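Local coordinates for flagellar protein (Xanthomonas campestris pv. campestris, PDB 3C12) that is probably required for building the flagellar hook, where it may act as a scaffold, and is represented here by its C-terminal Ig-like and tudor-like part, at residues L15-Q20 with A102-A107; A19-D24 with Y85-T90; A35-F40 with Q91-G96; V41-T46 with V66-D71; A107-V112 with L119-T124. All blocks are in the same frame, centred on the assembly; numbering follows the deposited sequence.

Overall arrangement
From the N terminus, the outer loop opens at 15-20 and closes at 102-107 (contact 1), while that of contact 2 opens at 19-24 and closes earlier, at 85-90; the two share Ala19 and Gln20. Contact 3 (35-40 with 91-96) is nested inside contact 1 but crosses contact 2, because 35-40 lies within the loop of contact 2 while 91-96 lies just after its closing segment. Contact 4 (41-46 with 66-71) is the innermost, nested inside contacts 1, 2 and 3, and packs the core of the Ig-like sandwich. Contact 5 (107-112 with 119-124) follows in series as a hairpin. Strand 98-115, used by contacts 1 and 5, probably links the Ig-like and tudor-like parts.

Contact 1 of 5, residues L15-Q20 with A102-A107; sequences LVPSAQ and ATYVDA
Residues 15-17 and 103-107 run antiparallel, their short axes 4.3 Å apart at 141°, with Val16 and Val105 as the hydrogen-bonded pair between the non-hydrogen-bonded pairs Leu15-Asp106 and Pro17-Tyr104. Val16 N gives a nearly straight bond to Val105 O (3.0 Å, 166°), and Val105 N returns one to Val16 O at 2.8 Å. Where the first strand ends, Ser18 N still reaches Thr103 O, approaching from above the carbonyl plane. The side chain of Thr103 extends the pairing: a chi1 of 37° places OG1 between its own backbone N and carbonyl carbon, from where it donates to Ser18 O at 2.8 Å. Strand 98-115 pairs with 13-17, 29-35 and 83-93, consistent with the Ig-like sandwich passing into the tudor-like part here. Ser18 turns OG anti to its backbone N and donates to Gln20 O along a lone pair (2.6 Å), while its CB lies 3.4 Å from CG2 of Val105. On the other face Pro17 CG meets the Tyr104 ring obliquely, 3.6 Å from CE2, and Pro17 also packs on Pro17 of the second subunit. Leu15 and Asp106 cross obliquely, CD1 near OD2, and Asp106 OD1 accepts a hydrogen bond from Asn13 ND2.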
# COMPACT_ATOMS: atom_id res chain seq x y z
N LEU A 15 -2.22 -10.98 5.52
CA LEU A 15 -2.05 -9.54 5.52
C LEU A 15 -1.46 -9.18 4.18
O LEU A 15 -0.37 -9.62 3.83
CB LEU A 15 -1.11 -9.11 6.64
CG LEU A 15 -1.77 -8.75 7.98
CD1 LEU A 15 -2.63 -9.90 8.45
CD2 LEU A 15 -0.70 -8.43 8.99
N VAL A 16 -2.21 -8.39 3.43
CA VAL A 16 -1.77 -7.96 2.12
C VAL A 16 -1.90 -6.45 2.00
O VAL A 16 -2.76 -5.84 2.63
CB VAL A 16 -2.61 -8.62 1.01
CG1 VAL A 16 -2.39 -10.11 1.01
CG2 VAL A 16 -4.08 -8.32 1.23
N PRO A 17 -1.02 -5.84 1.21
CA PRO A 17 -1.04 -4.39 1.00
C PRO A 17 -2.32 -4.02 0.27
O PRO A 17 -2.56 -4.51 -0.83
CB PRO A 17 0.20 -4.15 0.14
CG PRO A 17 1.11 -5.25 0.54
CD PRO A 17 0.19 -6.43 0.61
N SER A 18 -3.15 -3.18 0.88
CA SER A 18 -4.40 -2.79 0.25
C SER A 18 -4.72 -1.34 0.54
O SER A 18 -4.54 -0.87 1.66
CB SER A 18 -5.54 -3.69 0.76
OG SER A 18 -6.75 -3.42 0.08
N ALA A 19 -5.20 -0.62 -0.47
CA ALA A 19 -5.56 0.78 -0.31
C ALA A 19 -6.99 0.86 0.17
O ALA A 19 -7.48 1.94 0.50
CB ALA A 19 -5.40 1.52 -1.62
N GLN A 20 -7.68 -0.27 0.21
CA GLN A 20 -9.06 -0.30 0.67
C GLN A 20 -9.34 -1.48 1.58
O GLN A 20 -8.57 -2.43 1.63
CB GLN A 20 -10.03 -0.28 -0.53
CG GLN A 20 -9.71 -1.25 -1.66
CD GLN A 20 -10.63 -1.07 -2.87
OE1 GLN A 20 -10.79 0.04 -3.38
NE2 GLN A 20 -11.22 -2.16 -3.33
N ALA A 102 2.02 2.94 4.51
CA ALA A 102 1.40 1.89 3.70
C ALA A 102 0.46 1.06 4.56
O ALA A 102 0.81 0.67 5.67
CB ALA A 102 2.45 1.00 3.10
N THR A 103 -0.73 0.79 4.05
CA THR A 103 -1.70 0.01 4.79
C THR A 103 -1.73 -1.46 4.37
O THR A 103 -1.68 -1.77 3.18
CB THR A 103 -3.12 0.59 4.62
OG1 THR A 103 -3.27 1.07 3.28
CG2 THR A 103 -3.35 1.73 5.58
N TYR A 104 -1.79 -2.35 5.35
CA TYR A 104 -1.85 -3.78 5.10
C TYR A 104 -3.14 -4.27 5.72
O TYR A 104 -3.36 -4.13 6.92
CB TYR A 104 -0.66 -4.52 5.72
CG TYR A 104 0.67 -4.03 5.21
CD1 TYR A 104 1.22 -2.84 5.69
CD2 TYR A 104 1.35 -4.70 4.19
CE1 TYR A 104 2.41 -2.32 5.16
CE2 TYR A 104 2.53 -4.19 3.65
CZ TYR A 104 3.06 -2.99 4.14
OH TYR A 104 4.21 -2.45 3.59
N VAL A 105 -3.99 -4.84 4.88
CA VAL A 105 -5.28 -5.31 5.34
C VAL A 105 -5.31 -6.79 5.64
O VAL A 105 -4.71 -7.59 4.92
CB VAL A 105 -6.36 -5.01 4.31
CG1 VAL A 105 -7.70 -5.51 4.80
CG2 VAL A 105 -6.40 -3.54 4.03
N ASP A 106 -6.02 -7.14 6.71
CA ASP A 106 -6.16 -8.53 7.07
C ASP A 106 -7.45 -9.07 6.45
O ASP A 106 -8.51 -8.44 6.57
CB ASP A 106 -6.21 -8.70 8.59
CG ASP A 106 -6.42 -10.16 8.99
OD1 ASP A 106 -7.57 -10.65 8.86
OD2 ASP A 106 -5.44 -10.81 9.41
N ALA A 107 -7.36 -10.22 5.80
CA ALA A 107 -8.50 -10.82 5.14
C ALA A 107 -8.42 -12.32 5.12
O ALA A 107 -7.34 -12.90 5.04
CB ALA A 107 -8.61 -10.31 3.71

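Contact 2 of 5, residues A19-D24 with Y85-T90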
# COMPACT_ATOMS: atom_id res chain seq x y z
N ALA A 19 -5.20 -0.62 -0.47
CA ALA A 19 -5.56 0.78 -0.31
C ALA A 19 -6.99 0.86 0.17
O ALA A 19 -7.48 1.94 0.50
CB ALA A 19 -5.40 1.52 -1.62
N GLN A 20 -7.68 -0.27 0.21
CA GLN A 20 -9.06 -0.30 0.67
C GLN A 20 -9.34 -1.48 1.58
O GLN A 20 -8.57 -2.43 1.63
CB GLN A 20 -10.03 -0.28 -0.53
CG GLN A 20 -9.71 -1.25 -1.66
CD GLN A 20 -10.63 -1.07 -2.87
OE1 GLN A 20 -10.79 0.04 -3.38
NE2 GLN A 20 -11.22 -2.16 -3.33
N VAL A 21 -10.43 -1.40 2.32
CA VAL A 21 -10.85 -2.45 3.23
C VAL A 21 -12.28 -2.82 2.87
O VAL A 21 -12.95 -2.07 2.17
CB VAL A 21 -10.81 -1.98 4.70
CG1 VAL A 21 -9.41 -1.52 5.06
CG2 VAL A 21 -11.79 -0.85 4.90
N ALA A 22 -12.76 -3.96 3.33
CA ALA A 22 -14.11 -4.35 2.99
C ALA A 22 -14.92 -4.83 4.19
O ALA A 22 -14.36 -5.36 5.15
CB ALA A 22 -14.09 -5.42 1.91
N ILE A 23 -16.23 -4.62 4.13
CA ILE A 23 -17.11 -5.06 5.19
C ILE A 23 -18.35 -5.72 4.61
O ILE A 23 -18.82 -5.34 3.53
CB ILE A 23 -17.60 -3.90 6.10
CG1 ILE A 23 -18.10 -2.75 5.23
CG2 ILE A 23 -16.50 -3.50 7.06
CD1 ILE A 23 -18.83 -1.68 6.01
N ASP A 24 -18.86 -6.71 5.32
CA ASP A 24 -20.07 -7.41 4.92
C ASP A 24 -21.18 -6.61 5.60
O ASP A 24 -21.09 -5.38 5.71
CB ASP A 24 -20.06 -8.85 5.42
CG ASP A 24 -19.65 -8.97 6.88
OD1 ASP A 24 -19.75 -10.08 7.43
OD2 ASP A 24 -19.22 -7.96 7.48
N TYR A 85 -14.18 -0.07 0.90
CA TYR A 85 -13.97 1.33 1.24
C TYR A 85 -12.50 1.65 1.21
O TYR A 85 -11.66 0.79 1.51
CB TYR A 85 -14.52 1.63 2.64
CG TYR A 85 -16.01 1.60 2.71
CD1 TYR A 85 -16.70 0.39 2.80
CD2 TYR A 85 -16.74 2.78 2.66
CE1 TYR A 85 -18.09 0.37 2.84
CE2 TYR A 85 -18.13 2.77 2.70
CZ TYR A 85 -18.79 1.56 2.78
OH TYR A 85 -20.17 1.58 2.81
N GLY A 86 -12.18 2.88 0.83
CA GLY A 86 -10.79 3.30 0.77
C GLY A 86 -10.24 3.68 2.14
O GLY A 86 -10.94 4.28 2.95
N ILE A 87 -8.99 3.32 2.40
CA ILE A 87 -8.37 3.66 3.67
C ILE A 87 -7.00 4.30 3.50
O ILE A 87 -6.15 3.81 2.76
CB ILE A 87 -8.23 2.43 4.60
CG1 ILE A 87 -7.55 2.87 5.90
CG2 ILE A 87 -7.45 1.32 3.93
CD1 ILE A 87 -7.24 1.76 6.84
N THR A 88 -6.80 5.41 4.19
CA THR A 88 -5.55 6.14 4.16
C THR A 88 -5.01 6.29 5.57
O THR A 88 -5.76 6.57 6.51
CB THR A 88 -5.75 7.52 3.52
OG1 THR A 88 -6.14 7.35 2.16
CG2 THR A 88 -4.47 8.34 3.58
N ALA A 89 -3.71 6.10 5.73
CA ALA A 89 -3.10 6.21 7.04
C ALA A 89 -2.05 7.28 7.06
O ALA A 89 -1.15 7.31 6.22
CB ALA A 89 -2.49 4.89 7.45
N THR A 90 -2.17 8.17 8.03
CA THR A 90 -1.22 9.25 8.18
C THR A 90 -0.64 9.26 9.58
O THR A 90 -1.37 9.27 10.57
CB THR A 90 -1.85 10.60 7.93
OG1 THR A 90 -2.58 10.55 6.70
CG2 THR A 90 -0.76 11.67 7.86
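Ala19 O is the best-held polar atom, gripped by one hydrogen bond and one weaker CA-H contact. Ile87 N donates to Ala19 O at 2.8 Å along an almost perfectly straight line (178°), lying in the carbonyl plane, and Gly86 CA approaches the same Ala19 O to 3.6 Å. Two residues on, Val21 and Tyr85 form an antiparallel hydrogen-bonded pair: Tyr85 N points at Val21 O from 2.7 Å, nearly along the C=O axis, while Val21 N bonds back to Tyr85 O. Between these bonds Gln20 faces Gly86 as a non-hydrogen-bonded pair.

The buried face is carried by branched side chains. Val21 holds CG1 anti to its carbonyl carbon, and this branch meets CG2 of Ile87 at 3.6 Å, the two side chains crossing at about a right angle. CG2 of Ile87 also lies close to Ala19 O. Farther along, Ile23 extends CD1 to 3.8 Å from CE1 of Tyr85, approaching the ring obliquely. The phenol is fixed at its tip by a hydrogen bond from OH to Ala81 O.

Short strand 20-23 thus edges strand 83-93 of the Ig-like domain. Val21 packs on Val105 of strand 98-115 and on Ala29 of strand 29-35, Ile87 touches Phe43 and Ile45 of strand 39-46, and the Tyr85 and Trp70 rings meet edge-to-face.

Contact 3 of 5, residues A35-F40 with Q91-G96; sequences ATSAGF and QTDTAG
At one end of the Ig-like sandwich, the start of strand 39-46 pairs antiparallel with the last residues of strand 83-93, and the contact passes from a close-knit centre at Phe40 and Thr92 to a looser, solvent-facing side. In the centre Phe40 and Thr92 are a hydrogen-bonded pair: Phe40 N reaches Thr92 O at 3.0 Å and Thr92 N reaches Phe40 O at 2.9 Å, both donors lying nearly along the C=O axis they address. Their side chains run side by side on the same face. With chi1 at 66°, CG of Phe40 sits between the backbone N and the carbonyl carbon, which lays the ring alongside Thr92; Thr92 CB then stands over one face, 3.7 Å from the centroid and 27° off the normal, a CH-pi contact displaced toward the CE1-CZ rim. Buried beside this pair, Gln91, its chain extended from a CG anti to the backbone N, runs to the backbone and side chains of Ala35, Thr36 and Ser37.

Next to Phe40, Gly39 faces Asp93. Its backbone angles, with phi at 146°, by themselves call for glycine, and a CB there would run into Thr92 O and Asp93 CA; its CA comes close enough to Thr92 O for a CA-H contact.

The solvent side is less regular. Thr94 N bonds Ala38 O from 3.2 Å, above the carbonyl plane, and Ser37 OG makes a weak bond to the same oxygen. Asp93 to Gly96 make a turn closed by Gly96 N to Asp93 O (2.9 Å), and Asp93 OD2 accepts from Ala97 N just after it.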
# COMPACT_ATOMS: atom_id res chain seq x y z
N ALA A 35 4.53 2.02 11.76
CA ALA A 35 4.88 3.36 12.23
C ALA A 35 6.39 3.49 12.31
O ALA A 35 7.07 2.62 12.82
CB ALA A 35 4.28 3.61 13.60
N THR A 36 6.90 4.61 11.80
CA THR A 36 8.33 4.85 11.78
C THR A 36 8.81 5.70 12.95
O THR A 36 10.00 5.99 13.07
CB THR A 36 8.73 5.54 10.48
OG1 THR A 36 7.96 6.74 10.33
CG2 THR A 36 8.46 4.62 9.30
N SER A 37 7.89 6.10 13.81
CA SER A 37 8.23 6.93 14.95
C SER A 37 7.16 6.81 16.00
O SER A 37 6.12 6.22 15.76
CB SER A 37 8.36 8.39 14.50
OG SER A 37 8.65 9.26 15.59
N ALA A 38 7.42 7.36 17.19
CA ALA A 38 6.43 7.33 18.25
C ALA A 38 5.47 8.48 17.95
O ALA A 38 5.86 9.48 17.33
CB ALA A 38 7.11 7.53 19.60
N GLY A 39 4.22 8.34 18.38
CA GLY A 39 3.24 9.38 18.12
C GLY A 39 1.88 8.75 17.92
O GLY A 39 1.47 7.89 18.69
N PHE A 40 1.16 9.19 16.89
CA PHE A 40 -0.14 8.60 16.60
C PHE A 40 -0.37 8.49 15.10
O PHE A 40 0.26 9.18 14.30
CB PHE A 40 -1.28 9.42 17.24
CG PHE A 40 -1.46 10.80 16.68
CD1 PHE A 40 -0.62 11.84 17.07
CD2 PHE A 40 -2.48 11.07 15.78
CE1 PHE A 40 -0.80 13.12 16.56
CE2 PHE A 40 -2.66 12.35 15.27
CZ PHE A 40 -1.82 13.38 15.66
N GLN A 91 0.68 9.27 9.62
CA GLN A 91 1.40 9.27 10.88
C GLN A 91 1.76 10.70 11.24
O GLN A 91 2.00 11.54 10.38
CB GLN A 91 2.67 8.44 10.74
CG GLN A 91 3.42 8.20 12.03
CD GLN A 91 4.88 7.88 11.80
OE1 GLN A 91 5.67 8.77 11.49
NE2 GLN A 91 5.24 6.60 11.94
N THR A 92 1.78 10.94 12.54
CA THR A 92 2.14 12.23 13.11
C THR A 92 3.03 11.86 14.28
O THR A 92 2.59 11.20 15.21
CB THR A 92 0.91 12.99 13.64
OG1 THR A 92 0.00 13.26 12.56
CG2 THR A 92 1.34 14.29 14.29
N ASP A 93 4.30 12.25 14.23
CA ASP A 93 5.21 11.92 15.32
C ASP A 93 5.16 12.97 16.42
O ASP A 93 4.46 13.99 16.30
CB ASP A 93 6.65 11.79 14.80
CG ASP A 93 7.17 13.08 14.18
OD1 ASP A 93 8.19 13.01 13.46
OD2 ASP A 93 6.58 14.17 14.40
N THR A 94 5.88 12.72 17.51
CA THR A 94 5.96 13.68 18.61
C THR A 94 6.88 14.76 18.02
O THR A 94 8.11 14.57 17.92
CB THR A 94 6.58 13.04 19.89
OG1 THR A 94 7.84 12.41 19.56
CG2 THR A 94 5.63 11.99 20.49
N ALA A 95 6.27 15.87 17.60
CA ALA A 95 6.98 16.97 16.96
C ALA A 95 5.98 17.57 15.98
O ALA A 95 6.03 18.77 15.67
CB ALA A 95 8.21 16.47 16.20
N GLY A 96 5.08 16.73 15.48
CA GLY A 96 4.07 17.21 14.56
C GLY A 96 4.35 16.91 13.10
O GLY A 96 3.56 17.30 12.24

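Contact 4 of 5, residues V41-T46 with V66-D71; sequences VNFEIT and VSFAWD
No hydrogen bond links residues 41-46 to 66-71; the two strands face each other across the interior of the Ig-like sandwich, their short axes 9.0 Å apart and crossing at 31°, with alternate side chains of each directed at the other. Three matched pairs, Val41-Val66, Phe43-Phe68 and Ile45-Trp70, fill the space between.

Aliphatic packing supplies the first pair. Val41 CG1 and Val66 CG1 reach toward each other tip to tip, 3.8 Å apart.

CH-pi contacts account for much of the rest. Phe68 CB stands directly over the centre of the Phe43 ring, 3.5 Å from its centroid and only 6° off the normal, so CB sits over the centre and CD2, on the same side, near the rim. Phe68 CG lies between its backbone N and carbonyl carbon, and the ring is carried off to one flank. At the other end Ile45, with CG2 anti to its backbone N, sets that methyl over one face of the Trp70 indole, 4.1 Å from the centroid of the six-membered ring.

Aromatic contact joins the two phenylalanines as well. Their planes meet obliquely at 39°, with centroids 5.0 Å apart, and Phe43 CE2 lies 3.4 Å from Phe68 CD2.

Polar fixing comes from outside the pair: Trp70 NE1 bonds Thr73 O, which helps to set the rotation of the indole. Strand 39-46 is flanked in its sheet by strands 52-60 and 83-93, whereas strand 64-70 pairs with strand 29-35, and Val33, Val58 and Ile87 add side chains to this core.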
# COMPACT_ATOMS: atom_id res chain seq x y z
N VAL A 41 -1.25 7.58 14.71
CA VAL A 41 -1.55 7.41 13.31
C VAL A 41 -3.05 7.54 13.13
O VAL A 41 -3.83 6.97 13.89
CB VAL A 41 -1.06 6.04 12.80
CG1 VAL A 41 -1.48 4.97 13.77
CG2 VAL A 41 -1.63 5.76 11.43
N ASN A 42 -3.45 8.32 12.13
CA ASN A 42 -4.86 8.52 11.85
C ASN A 42 -5.27 7.81 10.57
O ASN A 42 -4.72 8.06 9.49
CB ASN A 42 -5.18 10.02 11.73
CG ASN A 42 -5.24 10.71 13.07
OD1 ASN A 42 -5.45 11.91 13.15
ND2 ASN A 42 -5.06 9.95 14.14
N PHE A 43 -6.22 6.89 10.71
CA PHE A 43 -6.73 6.12 9.60
C PHE A 43 -8.05 6.73 9.16
O PHE A 43 -8.99 6.82 9.94
CB PHE A 43 -6.94 4.66 10.01
CG PHE A 43 -5.71 4.01 10.58
CD1 PHE A 43 -5.32 4.26 11.89
CD2 PHE A 43 -4.93 3.18 9.80
CE1 PHE A 43 -4.17 3.69 12.40
CE2 PHE A 43 -3.78 2.60 10.31
CZ PHE A 43 -3.39 2.86 11.61
N GLU A 44 -8.11 7.17 7.91
CA GLU A 44 -9.30 7.79 7.38
C GLU A 44 -9.99 6.89 6.36
O GLU A 44 -9.38 6.45 5.39
CB GLU A 44 -8.94 9.11 6.73
CG GLU A 44 -10.08 9.80 6.02
CD GLU A 44 -9.61 10.94 5.16
OE1 GLU A 44 -8.79 10.69 4.25
OE2 GLU A 44 -10.06 12.08 5.39
N ILE A 45 -11.28 6.63 6.58
CA ILE A 45 -12.06 5.79 5.68
C ILE A 45 -12.93 6.63 4.75
O ILE A 45 -13.75 7.43 5.21
CB ILE A 45 -12.96 4.82 6.49
CG1 ILE A 45 -12.13 3.64 6.99
CG2 ILE A 45 -14.10 4.31 5.63
CD1 ILE A 45 -10.97 4.04 7.83
N THR A 46 -12.76 6.47 3.44
CA THR A 46 -13.56 7.21 2.47
C THR A 46 -14.40 6.25 1.64
O THR A 46 -14.15 5.04 1.63
CB THR A 46 -12.68 8.06 1.55
OG1 THR A 46 -11.71 7.22 0.91
CG2 THR A 46 -11.96 9.13 2.35
N VAL A 66 1.59 -1.05 14.06
CA VAL A 66 0.44 -0.47 14.72
C VAL A 66 -0.81 -1.00 14.02
O VAL A 66 -0.92 -0.92 12.80
CB VAL A 66 0.48 1.07 14.66
CG1 VAL A 66 -0.71 1.65 15.42
CG2 VAL A 66 1.79 1.57 15.25
N SER A 67 -1.74 -1.54 14.80
CA SER A 67 -2.98 -2.10 14.25
C SER A 67 -4.11 -1.10 14.22
O SER A 67 -4.09 -0.09 14.91
CB SER A 67 -3.42 -3.30 15.09
OG SER A 67 -2.38 -4.25 15.22
N PHE A 68 -5.12 -1.39 13.40
CA PHE A 68 -6.29 -0.53 13.28
C PHE A 68 -7.52 -1.40 13.11
O PHE A 68 -7.42 -2.55 12.69
CB PHE A 68 -6.14 0.41 12.07
CG PHE A 68 -6.30 -0.27 10.73
CD1 PHE A 68 -7.55 -0.65 10.27
CD2 PHE A 68 -5.19 -0.52 9.94
CE1 PHE A 68 -7.70 -1.27 9.05
CE2 PHE A 68 -5.33 -1.14 8.71
CZ PHE A 68 -6.59 -1.52 8.26
N ALA A 69 -8.68 -0.86 13.45
CA ALA A 69 -9.92 -1.61 13.33
C ALA A 69 -11.12 -0.69 13.15
O ALA A 69 -11.35 0.21 13.95
CB ALA A 69 -10.12 -2.48 14.56
N TRP A 70 -11.87 -0.91 12.07
CA TRP A 70 -13.05 -0.11 11.79
C TRP A 70 -14.26 -0.99 12.05
O TRP A 70 -14.33 -2.12 11.57
CB TRP A 70 -13.04 0.38 10.35
CG TRP A 70 -14.25 1.18 9.99
CD1 TRP A 70 -14.87 2.11 10.78
CD2 TRP A 70 -14.99 1.14 8.76
NE1 TRP A 70 -15.95 2.64 10.12
CE2 TRP A 70 -16.04 2.07 8.88
CE3 TRP A 70 -14.85 0.41 7.58
CZ2 TRP A 70 -16.97 2.28 7.85
CZ3 TRP A 70 -15.77 0.62 6.56
CH2 TRP A 70 -16.81 1.55 6.70
N ASP A 71 -15.20 -0.46 12.83
CA ASP A 71 -16.42 -1.17 13.18
C ASP A 71 -17.47 -1.13 12.07
O ASP A 71 -18.56 -1.68 12.22
CB ASP A 71 -17.01 -0.60 14.47
CG ASP A 71 -17.05 0.90 14.47
OD1 ASP A 71 -17.28 1.48 13.39
OD2 ASP A 71 -16.86 1.50 15.54

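Contact 5 of 5, residues A107-V112 with L119-T124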
# COMPACT_ATOMS: atom_id res chain seq x y z
N ALA A 107 -7.36 -10.22 5.80
CA ALA A 107 -8.50 -10.82 5.14
C ALA A 107 -8.42 -12.32 5.12
O ALA A 107 -7.34 -12.90 5.04
CB ALA A 107 -8.61 -10.31 3.71
N PRO A 108 -9.59 -12.98 5.16
CA PRO A 108 -9.65 -14.44 5.14
C PRO A 108 -9.45 -15.00 3.73
O PRO A 108 -10.09 -14.56 2.77
CB PRO A 108 -11.03 -14.72 5.72
CG PRO A 108 -11.83 -13.61 5.14
CD PRO A 108 -10.93 -12.40 5.32
N VAL A 109 -8.55 -15.97 3.61
CA VAL A 109 -8.26 -16.62 2.33
C VAL A 109 -9.36 -17.64 2.08
O VAL A 109 -9.23 -18.80 2.47
CB VAL A 109 -6.92 -17.36 2.36
CG1 VAL A 109 -6.65 -18.01 1.02
CG2 VAL A 109 -5.80 -16.40 2.73
N ASP A 110 -10.44 -17.20 1.43
CA ASP A 110 -11.57 -18.06 1.15
C ASP A 110 -11.19 -19.29 0.35
O ASP A 110 -11.70 -20.39 0.59
CB ASP A 110 -12.67 -17.29 0.41
CG ASP A 110 -13.88 -18.17 0.10
OD1 ASP A 110 -14.51 -18.68 1.05
OD2 ASP A 110 -14.18 -18.35 -1.10
N SER A 111 -10.28 -19.12 -0.61
CA SER A 111 -9.84 -20.23 -1.43
C SER A 111 -8.66 -19.84 -2.28
O SER A 111 -8.28 -18.67 -2.35
CB SER A 111 -10.97 -20.71 -2.34
OG SER A 111 -11.33 -19.70 -3.27
N VAL A 112 -8.07 -20.83 -2.94
CA VAL A 112 -6.93 -20.58 -3.80
C VAL A 112 -7.21 -21.13 -5.19
O VAL A 112 -7.81 -22.20 -5.34
CB VAL A 112 -5.65 -21.24 -3.23
CG1 VAL A 112 -4.61 -21.41 -4.32
CG2 VAL A 112 -5.09 -20.37 -2.12
N LEU A 119 -0.64 -18.98 -9.29
CA LEU A 119 -1.58 -19.19 -8.20
C LEU A 119 -2.09 -17.89 -7.56
O LEU A 119 -1.32 -16.97 -7.27
CB LEU A 119 -0.94 -20.09 -7.15
CG LEU A 119 -1.85 -20.56 -6.02
CD1 LEU A 119 -1.20 -21.74 -5.29
CD2 LEU A 119 -2.13 -19.42 -5.06
N TYR A 120 -3.41 -17.83 -7.34
CA TYR A 120 -4.06 -16.67 -6.76
C TYR A 120 -4.92 -16.98 -5.55
O TYR A 120 -5.53 -18.04 -5.47
CB TYR A 120 -4.92 -15.97 -7.81
CG TYR A 120 -4.07 -15.40 -8.92
CD1 TYR A 120 -3.56 -16.23 -9.93
CD2 TYR A 120 -3.67 -14.06 -8.89
CE1 TYR A 120 -2.65 -15.74 -10.88
CE2 TYR A 120 -2.76 -13.55 -9.82
CZ TYR A 120 -2.25 -14.40 -10.82
OH TYR A 120 -1.31 -13.92 -11.71
N LEU A 121 -4.95 -16.05 -4.61
CA LEU A 121 -5.75 -16.22 -3.40
C LEU A 121 -7.04 -15.45 -3.61
O LEU A 121 -7.03 -14.34 -4.14
CB LEU A 121 -5.05 -15.66 -2.18
CG LEU A 121 -3.56 -15.94 -1.99
CD1 LEU A 121 -3.20 -15.64 -0.54
CD2 LEU A 121 -3.26 -17.39 -2.32
N ASN A 122 -8.14 -16.06 -3.19
CA ASN A 122 -9.44 -15.43 -3.31
C ASN A 122 -9.77 -14.95 -1.92
O ASN A 122 -10.21 -15.72 -1.06
CB ASN A 122 -10.45 -16.44 -3.83
CG ASN A 122 -9.96 -17.11 -5.11
OD1 ASN A 122 -9.62 -16.43 -6.08
ND2 ASN A 122 -9.91 -18.44 -5.10
N LEU A 123 -9.50 -13.67 -1.70
CA LEU A 123 -9.70 -13.02 -0.42
C LEU A 123 -11.13 -12.55 -0.25
O LEU A 123 -11.66 -11.81 -1.09
CB LEU A 123 -8.74 -11.85 -0.30
CG LEU A 123 -7.29 -12.24 -0.61
CD1 LEU A 123 -6.43 -11.00 -0.59
CD2 LEU A 123 -6.78 -13.27 0.41
N THR A 124 -11.75 -12.99 0.84
CA THR A 124 -13.13 -12.64 1.13
C THR A 124 -13.30 -11.15 1.33
O THR A 124 -12.66 -10.55 2.19
CB THR A 124 -13.61 -13.37 2.39
OG1 THR A 124 -13.27 -14.76 2.29
CG2 THR A 124 -15.12 -13.22 2.54
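Strands 98-115 and 118-123 form a beta hairpin, consistent with part of the tudor-like fold, and a classic beta bulge interrupts its pairing where Asp110 and Ser111 both face Asn122. Around the bulge the nearest polar contacts are unequal: Asp110 N and Ser111 N each make only a weak bond to Asn122 O, whereas Asn122 N gives Ser111 O a firm one (2.7 Å, 165°). An inverse gamma turn centred on Val109 precedes the bulge. At the start of that turn, Pro108 O is gripped twice by Thr124, nearly along the C=O axis from N at 3.0 Å and from well above the carbonyl plane by OG1. The Pro108 CG meets the Thr124 side chain across the same pair, crossing it at about a right angle.

On the other face hydrocarbon packing takes over. Val112 splits its branches: CG1, anti to the backbone N, meets Leu119 CD2, and CG2 lies 3.5 Å from Leu121 CD2, with those two side chains pointing the same way. Val109 CG2 touches Leu123 CD2 at 4.0 Å.

In the outer shell, Val14 of strand 13-17 backs Val109 and Leu123, and strand 127-130 brings Thr128 against Asn122 and Ser129 against Leu123. The side chain of Asn122 is doubly positioned, since ND2 also bonds Thr113 OG1; Asn122 ND2 donates to Ser111 OG at 2.6 Å, the oxygen lying in the amide plane.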